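Local coordinates for carbohydrate binding module family 33 and 10 domain protein (Teredinibacter turnerae, PDB 6RW7) that probably binds cellulose and cleaves it oxidatively with copper, as the AA10 lytic polysaccharide monooxygenase domain of a longer protein, at residues A[117-122]-A[134-139]; A[178-183]-A[196-201]. One frame throughout, in Å; residues are numbered along the deposited sequence.

Contact 1 (A[117-122]-A[134-139])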
ATOM      1  N   TYR A 117       6.558   2.126   5.280  1.00  8.82           N
ATOM      2  CA  TYR A 117       6.668   1.650   6.669  1.00  9.00           C
ATOM      3  C   TYR A 117       6.493   0.141   6.674  1.00  9.32           C
ATOM      4  O   TYR A 117       5.786  -0.380   5.817  1.00  9.54           O
ATOM      5  CB  TYR A 117       5.577   2.270   7.530  1.00  9.93           C
ATOM      6  CG  TYR A 117       5.650   3.756   7.744  1.00 10.26           C
ATOM      7  CD1 TYR A 117       5.194   4.652   6.788  1.00 10.39           C
ATOM      8  CD2 TYR A 117       6.105   4.269   8.951  1.00 10.53           C
ATOM      9  CE1 TYR A 117       5.265   6.014   7.020  1.00 10.54           C
ATOM     10  CE2 TYR A 117       6.115   5.625   9.213  1.00 10.43           C
ATOM     11  CZ  TYR A 117       5.673   6.505   8.246  1.00 11.28           C
ATOM     12  OH  TYR A 117       5.725   7.867   8.461  1.00 11.87           O
ATOM     13  N   ILE A 118       7.081  -0.527   7.666  1.00  8.90           N
ATOM     14  CA  ILE A 118       6.876  -1.986   7.841  1.00  9.17           C
ATOM     15  C   ILE A 118       6.459  -2.234   9.280  1.00  8.95           C
ATOM     16  O   ILE A 118       6.796  -1.424  10.169  1.00  9.23           O
ATOM     17  CB  ILE A 118       8.136  -2.775   7.417  1.00  9.17           C
ATOM     18  CG1 ILE A 118       7.835  -4.267   7.257  1.00  9.76           C
ATOM     19  CG2 ILE A 118       9.317  -2.503   8.335  1.00  9.21           C
ATOM     20  CD1 ILE A 118       8.894  -4.994   6.493  1.00  9.97           C
ATOM     21  N   THR A 119       5.776  -3.346   9.492  1.00  8.99           N
ATOM     22  CA  THR A 119       5.429  -3.803  10.846  1.00  9.09           C
ATOM     23  C   THR A 119       6.712  -4.000  11.668  1.00  9.64           C
ATOM     24  O   THR A 119       7.790  -4.294  11.123  1.00  9.45           O
ATOM     25  CB  THR A 119       4.515  -5.029  10.774  1.00  9.34           C
ATOM     26  OG1 THR A 119       5.014  -5.929   9.774  1.00  9.24           O
ATOM     27  CG2 THR A 119       3.082  -4.642  10.470  1.00  9.49           C
ATOM     28  N   LYS A 120       6.584  -3.821  12.971  1.00  9.75           N
ATOM     29  CA  LYS A 120       7.675  -4.030  13.938  1.00  9.92           C
ATOM     30  C   LYS A 120       8.159  -5.469  13.844  1.00  9.80           C
ATOM     31  O   LYS A 120       7.422  -6.371  13.451  1.00 10.06           O
ATOM     32  CB  LYS A 120       7.178  -3.722  15.340  1.00 11.53           C
ATOM     33  CG  LYS A 120       6.822  -2.275  15.598  1.00 13.10           C
ATOM     34  CD  LYS A 120       6.584  -2.022  17.067  1.00 15.17           C
ATOM     35  CE  LYS A 120       6.673  -0.555  17.412  1.00 18.23           C
ATOM     36  NZ  LYS A 120       5.388   0.097  17.157  1.00 22.16           N
ATOM     37  N   PRO A 121       9.423  -5.729  14.218  1.00  9.92           N
ATOM     38  CA  PRO A 121       9.962  -7.075  14.047  1.00 10.52           C
ATOM     39  C   PRO A 121       9.200  -8.159  14.819  1.00 10.50           C
ATOM     40  O   PRO A 121       9.144  -9.267  14.344  1.00 10.79           O
ATOM     41  CB  PRO A 121      11.422  -6.960  14.491  1.00 11.15           C
ATOM     42  CG  PRO A 121      11.501  -5.675  15.238  1.00 12.28           C
ATOM     43  CD  PRO A 121      10.419  -4.762  14.703  1.00 11.12           C
ATOM     44  N   GLY A 122       8.635  -7.817  15.973  1.00  9.94           N
ATOM     45  CA  GLY A 122       7.889  -8.746  16.845  1.00 10.48           C
ATOM     46  C   GLY A 122       6.411  -8.812  16.516  1.00 10.71           C
ATOM     47  O   GLY A 122       5.658  -9.470  17.242  1.00 11.60           O
ATOM     48  N   ALA A 134       0.414   0.791  16.511  1.00 13.29           N
ATOM     49  CA  ALA A 134       1.328   0.075  17.429  1.00 13.72           C
ATOM     50  C   ALA A 134       1.967  -1.125  16.711  1.00 12.99           C
ATOM     51  O   ALA A 134       3.018  -1.566  17.140  1.00 13.37           O
ATOM     52  CB  ALA A 134       0.568  -0.365  18.655  1.00 14.48           C
ATOM     53  N   ASP A 135       1.372  -1.632  15.628  1.00 11.71           N
ATOM     54  CA  ASP A 135       1.939  -2.761  14.853  1.00 11.92           C
ATOM     55  C   ASP A 135       3.133  -2.300  14.012  1.00 11.15           C
ATOM     56  O   ASP A 135       3.899  -3.174  13.578  1.00 11.43           O
ATOM     57  CB  ASP A 135       0.898  -3.357  13.912  1.00 12.08           C
ATOM     58  CG  ASP A 135      -0.276  -4.012  14.613  1.00 14.27           C
ATOM     59  OD1 ASP A 135      -0.036  -4.607  15.701  1.00 14.41           O
ATOM     60  OD2 ASP A 135      -1.417  -3.968  14.055  1.00 14.42           O
ATOM     61  N   PHE A 136       3.262  -1.005  13.735  1.00 11.15           N
ATOM     62  CA  PHE A 136       4.204  -0.477  12.728  1.00 10.61           C
ATOM     63  C   PHE A 136       5.356   0.264  13.378  1.00 11.28           C
ATOM     64  O   PHE A 136       5.208   0.854  14.469  1.00 11.04           O
ATOM     65  CB  PHE A 136       3.504   0.470  11.750  1.00 10.87           C
ATOM     66  CG  PHE A 136       2.685  -0.295  10.749  1.00 10.22           C
ATOM     67  CD1 PHE A 136       1.373  -0.671  11.008  1.00 10.02           C
ATOM     68  CD2 PHE A 136       3.238  -0.647   9.535  1.00 10.22           C
ATOM     69  CE1 PHE A 136       0.649  -1.425  10.098  1.00  9.81           C
ATOM     70  CE2 PHE A 136       2.508  -1.397   8.629  1.00  9.37           C
ATOM     71  CZ  PHE A 136       1.214  -1.756   8.898  1.00 10.21           C
ATOM     72  N   GLU A 137       6.498   0.214  12.710  1.00 11.37           N
ATOM     73  CA  GLU A 137       7.666   1.064  13.044  0.50 11.10           C
ATOM     74  C   GLU A 137       7.227   2.534  13.020  1.00 12.09           C
ATOM     75  O   GLU A 137       6.389   2.914  12.157  1.00 12.38           O
ATOM     76  CB  GLU A 137       8.799   0.835  12.044  0.50 10.56           C
ATOM     77  CG  GLU A 137       9.421  -0.542  12.125  0.50 10.47           C
ATOM     78  CD  GLU A 137      10.760  -0.658  11.412  0.50 10.18           C
ATOM     79  OE1 GLU A 137      10.931  -0.017  10.328  0.50 10.80           O
ATOM     80  OE2 GLU A 137      11.641  -1.398  11.946  0.50 10.84           O
ATOM     81  N   ASP A 138       7.770   3.325  13.925  1.00 12.47           N
ATOM     82  CA  ASP A 138       7.406   4.753  14.047  1.00 13.76           C
ATOM     83  C   ASP A 138       7.926   5.554  12.862  1.00 13.60           C
ATOM     84  O   ASP A 138       7.311   6.565  12.574  1.00 14.14           O
ATOM     85  CB  ASP A 138       7.957   5.324  15.351  1.00 17.23           C
ATOM     86  CG  ASP A 138       7.267   4.732  16.568  1.00 22.85           C
ATOM     87  OD1 ASP A 138       6.123   4.208  16.428  1.00 26.66           O
ATOM     88  OD2 ASP A 138       7.885   4.769  17.642  1.00 29.99           O
ATOM     89  N   GLN A 139       9.047   5.158  12.269  1.00 13.43           N
ATOM     90  CA  GLN A 139       9.690   5.890  11.164  1.00 13.33           C
ATOM     91  C   GLN A 139       9.629   5.017   9.926  1.00 12.56           C
ATOM     92  O   GLN A 139       9.690   3.791   9.997  1.00 10.85           O
ATOM     93  CB  GLN A 139      11.135   6.250  11.516  1.00 15.52           C
ATOM     94  CG  GLN A 139      11.247   7.212  12.698  1.00 18.31           C
ATOM     95  CD  GLN A 139      10.675   8.563  12.371  1.00 21.25           C
ATOM     96  OE1 GLN A 139      10.850   9.079  11.269  1.00 24.99           O
ATOM     97  NE2 GLN A 139       9.950   9.141  13.316  1.00 27.18           N
TER
HETATM   98  O   HOH W   1       6.882   8.660  10.767  1.00 13.36           O
HETATM   99  O   HOH W   2       9.158   1.263   8.779  1.00 11.97           O
HETATM  100  O   HOH W   3       5.306   2.759  18.391  1.00 35.77           O

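Contact 2 (A[178-183]-A[196-201])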
ATOM      1  N   ARG A 178       5.210 -13.324   8.849  1.00 11.31           N
ATOM      2  CA  ARG A 178       4.188 -12.527   8.166  1.00 11.85           C
ATOM      3  C   ARG A 178       4.215 -11.087   8.654  1.00 10.50           C
ATOM      4  O   ARG A 178       4.070 -10.822   9.843  1.00 10.32           O
ATOM      5  CB  ARG A 178       2.793 -13.108   8.341  1.00 13.85           C
ATOM      6  CG  ARG A 178       1.831 -12.444   7.359  1.00 16.00           C
ATOM      7  CD  ARG A 178       0.601 -13.218   7.035  1.00 18.82           C
ATOM      8  NE  ARG A 178      -0.350 -12.344   6.396  1.00 19.08           N
ATOM      9  CZ  ARG A 178      -1.500 -12.744   5.858  1.00 22.81           C
ATOM     10  NH1 ARG A 178      -2.297 -11.854   5.289  1.00 23.58           N
ATOM     11  NH2 ARG A 178      -1.841 -14.025   5.870  1.00 24.62           N
ATOM     12  N   HIS A 179       4.324 -10.172   7.691  1.00  9.84           N
ATOM     13  CA  HIS A 179       4.446  -8.721   7.935  1.00  9.55           C
ATOM     14  C   HIS A 179       3.555  -7.952   6.977  1.00  9.67           C
ATOM     15  O   HIS A 179       2.975  -8.537   6.038  1.00  9.78           O
ATOM     16  CB  HIS A 179       5.917  -8.302   7.888  1.00  9.30           C
ATOM     17  CG  HIS A 179       6.642  -8.776   9.096  1.00  9.14           C
ATOM     18  ND1 HIS A 179       6.592  -8.080  10.290  1.00  8.67           N
ATOM     19  CD2 HIS A 179       7.329  -9.922   9.335  1.00  8.84           C
ATOM     20  CE1 HIS A 179       7.258  -8.748  11.200  1.00  8.76           C
ATOM     21  NE2 HIS A 179       7.703  -9.918  10.652  1.00  9.11           N
ATOM     22  N   VAL A 180       3.446  -6.659   7.239  1.00  8.80           N
ATOM     23  CA  VAL A 180       2.704  -5.741   6.345  1.00  8.79           C
ATOM     24  C   VAL A 180       3.584  -4.545   6.057  1.00  8.85           C
ATOM     25  O   VAL A 180       4.218  -4.014   6.985  1.00  8.54           O
ATOM     26  CB  VAL A 180       1.380  -5.282   6.968  1.00  9.31           C
ATOM     27  CG1 VAL A 180       0.661  -4.370   5.999  1.00  9.76           C
ATOM     28  CG2 VAL A 180       0.492  -6.448   7.361  1.00  9.79           C
ATOM     29  N   ILE A 181       3.599  -4.142   4.795  1.00  8.73           N
ATOM     30  CA  ILE A 181       4.221  -2.863   4.372  1.00  8.97           C
ATOM     31  C   ILE A 181       3.094  -1.875   4.086  1.00  9.40           C
ATOM     32  O   ILE A 181       2.162  -2.213   3.353  1.00 10.37           O
ATOM     33  CB  ILE A 181       5.167  -3.103   3.182  1.00  9.47           C
ATOM     34  CG1 ILE A 181       6.348  -3.954   3.646  1.00 10.29           C
ATOM     35  CG2 ILE A 181       5.608  -1.783   2.549  1.00  9.67           C
ATOM     36  CD1 ILE A 181       7.223  -4.497   2.549  1.00 11.59           C
ATOM     37  N   PHE A 182       3.176  -0.696   4.692  1.00  8.91           N
ATOM     38  CA  PHE A 182       2.226   0.420   4.499  1.00  8.99           C
ATOM     39  C   PHE A 182       2.979   1.494   3.706  1.00  9.05           C
ATOM     40  O   PHE A 182       4.046   1.952   4.147  1.00  9.41           O
ATOM     41  CB  PHE A 182       1.680   0.898   5.851  1.00  9.38           C
ATOM     42  CG  PHE A 182       1.088   2.278   5.776  1.00 10.05           C
ATOM     43  CD1 PHE A 182      -0.189   2.443   5.286  1.00 10.53           C
ATOM     44  CD2 PHE A 182       1.817   3.401   6.122  1.00 10.81           C
ATOM     45  CE1 PHE A 182      -0.745   3.698   5.156  1.00 10.78           C
ATOM     46  CE2 PHE A 182       1.261   4.662   5.993  1.00 10.32           C
ATOM     47  CZ  PHE A 182      -0.009   4.800   5.499  1.00 10.06           C
ATOM     48  N   ALA A 183       2.452   1.891   2.552  1.00  9.01           N
ATOM     49  CA  ALA A 183       3.170   2.773   1.621  1.00  9.19           C
ATOM     50  C   ALA A 183       2.296   3.934   1.172  1.00  8.80           C
ATOM     51  O   ALA A 183       1.073   3.795   1.034  1.00  9.28           O
ATOM     52  CB  ALA A 183       3.633   1.986   0.422  1.00  9.58           C
ATOM     53  N   PHE A 196      -2.478   5.552  -0.854  1.00  9.38           N
ATOM     54  CA  PHE A 196      -2.046   4.598   0.186  1.00  9.79           C
ATOM     55  C   PHE A 196      -2.187   3.170  -0.316  1.00  9.61           C
ATOM     56  O   PHE A 196      -3.146   2.853  -0.970  1.00  9.48           O
ATOM     57  CB  PHE A 196      -2.860   4.800   1.470  1.00  9.76           C
ATOM     58  CG  PHE A 196      -2.799   6.209   1.978  1.00  9.77           C
ATOM     59  CD1 PHE A 196      -3.696   7.164   1.527  1.00  9.99           C
ATOM     60  CD2 PHE A 196      -1.800   6.591   2.853  1.00  9.97           C
ATOM     61  CE1 PHE A 196      -3.605   8.467   1.976  1.00 10.06           C
ATOM     62  CE2 PHE A 196      -1.711   7.899   3.305  1.00 10.46           C
ATOM     63  CZ  PHE A 196      -2.615   8.832   2.852  1.00  9.98           C
ATOM     64  N   SER A 197      -1.248   2.311   0.057  1.00  9.50           N
ATOM     65  CA  SER A 197      -1.258   0.909  -0.408  1.00  9.98           C
ATOM     66  C   SER A 197      -0.571   0.025   0.625  1.00 10.31           C
ATOM     67  O   SER A 197       0.551   0.356   1.053  1.00 10.84           O
ATOM     68  CB  SER A 197      -0.635   0.830  -1.769  1.00 10.45           C
ATOM     69  OG  SER A 197      -0.868  -0.420  -2.408  1.00 10.19           O
ATOM     70  N   CYS A 198      -1.246  -1.035   1.059  1.00 10.46           N
ATOM     71  CA  CYS A 198      -0.688  -2.056   1.975  1.00  9.96           C
ATOM     72  C   CYS A 198      -0.301  -3.318   1.208  1.00  9.72           C
ATOM     73  O   CYS A 198      -1.058  -3.744   0.334  1.00  9.17           O
ATOM     74  CB  CYS A 198      -1.687  -2.431   3.055  1.00 11.18           C
ATOM     75  SG  CYS A 198      -1.716  -1.194   4.374  1.00 12.80           S
ATOM     76  N   VAL A 199       0.819  -3.918   1.581  1.00  9.48           N
ATOM     77  CA  VAL A 199       1.307  -5.178   0.985  1.00  9.73           C
ATOM     78  C   VAL A 199       1.457  -6.207   2.103  1.00  9.61           C
ATOM     79  O   VAL A 199       2.212  -5.950   3.066  1.00  9.43           O
ATOM     80  CB  VAL A 199       2.645  -4.972   0.253  1.00 10.14           C
ATOM     81  CG1 VAL A 199       2.993  -6.227  -0.527  1.00 10.72           C
ATOM     82  CG2 VAL A 199       2.610  -3.760  -0.667  1.00 10.68           C
ATOM     83  N   ASP A 200       0.828  -7.357   1.926  1.00 10.28           N
ATOM     84  CA  ASP A 200       0.938  -8.513   2.846  1.00 10.25           C
ATOM     85  C   ASP A 200       2.080  -9.388   2.340  1.00 10.28           C
ATOM     86  O   ASP A 200       1.979  -9.918   1.207  1.00 10.13           O
ATOM     87  CB  ASP A 200      -0.396  -9.258   2.913  1.00 11.07           C
ATOM     88  CG  ASP A 200      -1.486  -8.447   3.567  1.00 11.28           C
ATOM     89  OD1 ASP A 200      -1.476  -8.315   4.789  1.00 12.72           O
ATOM     90  OD2 ASP A 200      -2.313  -7.897   2.836  1.00 11.25           O
ATOM     91  N   VAL A 201       3.135  -9.532   3.139  1.00 10.05           N
ATOM     92  CA  VAL A 201       4.352 -10.274   2.748  1.00 10.78           C
ATOM     93  C   VAL A 201       4.708 -11.329   3.793  1.00 10.69           C
ATOM     94  O   VAL A 201       4.431 -11.143   4.973  1.00 11.80           O
ATOM     95  CB  VAL A 201       5.520  -9.314   2.503  1.00 10.47           C
ATOM     96  CG1 VAL A 201       5.318  -8.579   1.187  1.00 11.26           C
ATOM     97  CG2 VAL A 201       5.707  -8.367   3.675  1.00 11.27           C
TER
HETATM   98  O   HOH W   4       0.456  -9.824   6.169  1.00 14.72           O

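Contact 1 (A[117-122]-A[134-139])
Lys-120 reaches across to the 134-139 backbone and ends between two of its carbonyls. The lysine side chain runs out nearly straight to CE and bends at its last torsion (chi4 84°), which brings Lys-120 NZ within 2.8 Å of Phe-136 O and 2.9 Å of Ala-134 O. The ammonium lies above both carbonyl planes, and a water links it further to Asp-138 OD1. An alanine here would probably leave those two carbonyls without their ammonium partner and open a gap where CG passes Asp-135 O and the Phe-136 carbonyl carbon. Thr-119 lays CG2 over one face of the Phe-136 ring, displaced toward the rim, a CH-pi contact of 3.8 Å to the ring centroid; its OG1 is taken up by His-179 and Val-180. In the conformer described, the Glu-137 side chain lies alongside Ile-118, pointing the same way, and OE2 pairs with Arg-175. Tyr-117 turns its ring edge to the loop backbone: CD2 is 3.5 Å from Glu-137 O, and a water joins OH to Asp-138 O. Two nearly straight backbone bonds, Glu-137 N to Ile-118 O (3.0 Å) and Lys-120 N to Asp-135 O (2.8 Å), flank the pairing of Thr-119 with Phe-136. This is an isolated beta bridge, fastening a returning loop to the end of strand 111-118 in the LPMO beta-sandwich, away from the copper sites.

Contact 2 (A[178-183]-A[196-201])
An antiparallel beta hairpin, strands 178-187 and 193-202, brings Phe-182 beside Phe-196 and Arg-178 beside Asp-200. Hydrogen-bonded pairs His-179/Val-201, Ile-181/Val-199 and Ala-183/Ser-197 each contribute two backbone bonds. The shortest runs from Val-199 N to Ile-181 O at 2.8 Å. The longest, from Val-201 N to His-179 O, measures 3.1 Å. CG of Phe-182 is anti to its backbone N (chi1 161°), and the side chain lies beside that of Phe-196, pointing the same way. CZ of Phe-182 comes to the edge of the Phe-196 ring, 3.7 Å from Phe-196 CD2. Cys-198 SG sits in turn at the edge of the Phe-182 ring, 4.0 Å from CD1, and is held by its disulfide to Cys-68. Val-180 shares this side of the sheet, its CG1 touching Cys-198 CB. The hairpin belongs to the beta-sandwich core of the LPMO domain: on the other side, Ile-181 and Val-199 meet CB to CB at 4.3 Å and pack toward Phe-98 and Ile-4 of the facing sheet. Near the start of strand 178-187, the extended Arg-178 side chain forms a long salt bridge, NH1 to Asp-200 OD1 at 3.7 Å, with guanidinium and carboxylate planes 77° apart. One water, like OD1 in the guanidinium plane, accepts from Arg-178 NE and donates to His-179 O and Asp-200 OD1. Arg-10 takes Asp-200 OD2, and Asn-85 binds Arg-178 NH2.

In the fold
From the N terminus, the chain reaches contact 1 first: strand 111-118 runs out into 119-122, and 134-139 returns to close a loop with eleven residues between the segments. After strands 142-145, 157-160 and 165-172, contact 2 joins 178-183 to 196-201 across a hairpin, so the two contacts follow in series and neither nests within nor crosses the other. They meet because strands 111-118 and 178-187 are neighbours in one sheet: Tyr-117 N bonds Phe-182 O, Lys-120 O packs on His-179 CE1, and the Phe-136 ring reaches Val-180 O. Strand 178-187 thus lies between strand 111-118, with its attached loop, and strand 193-202.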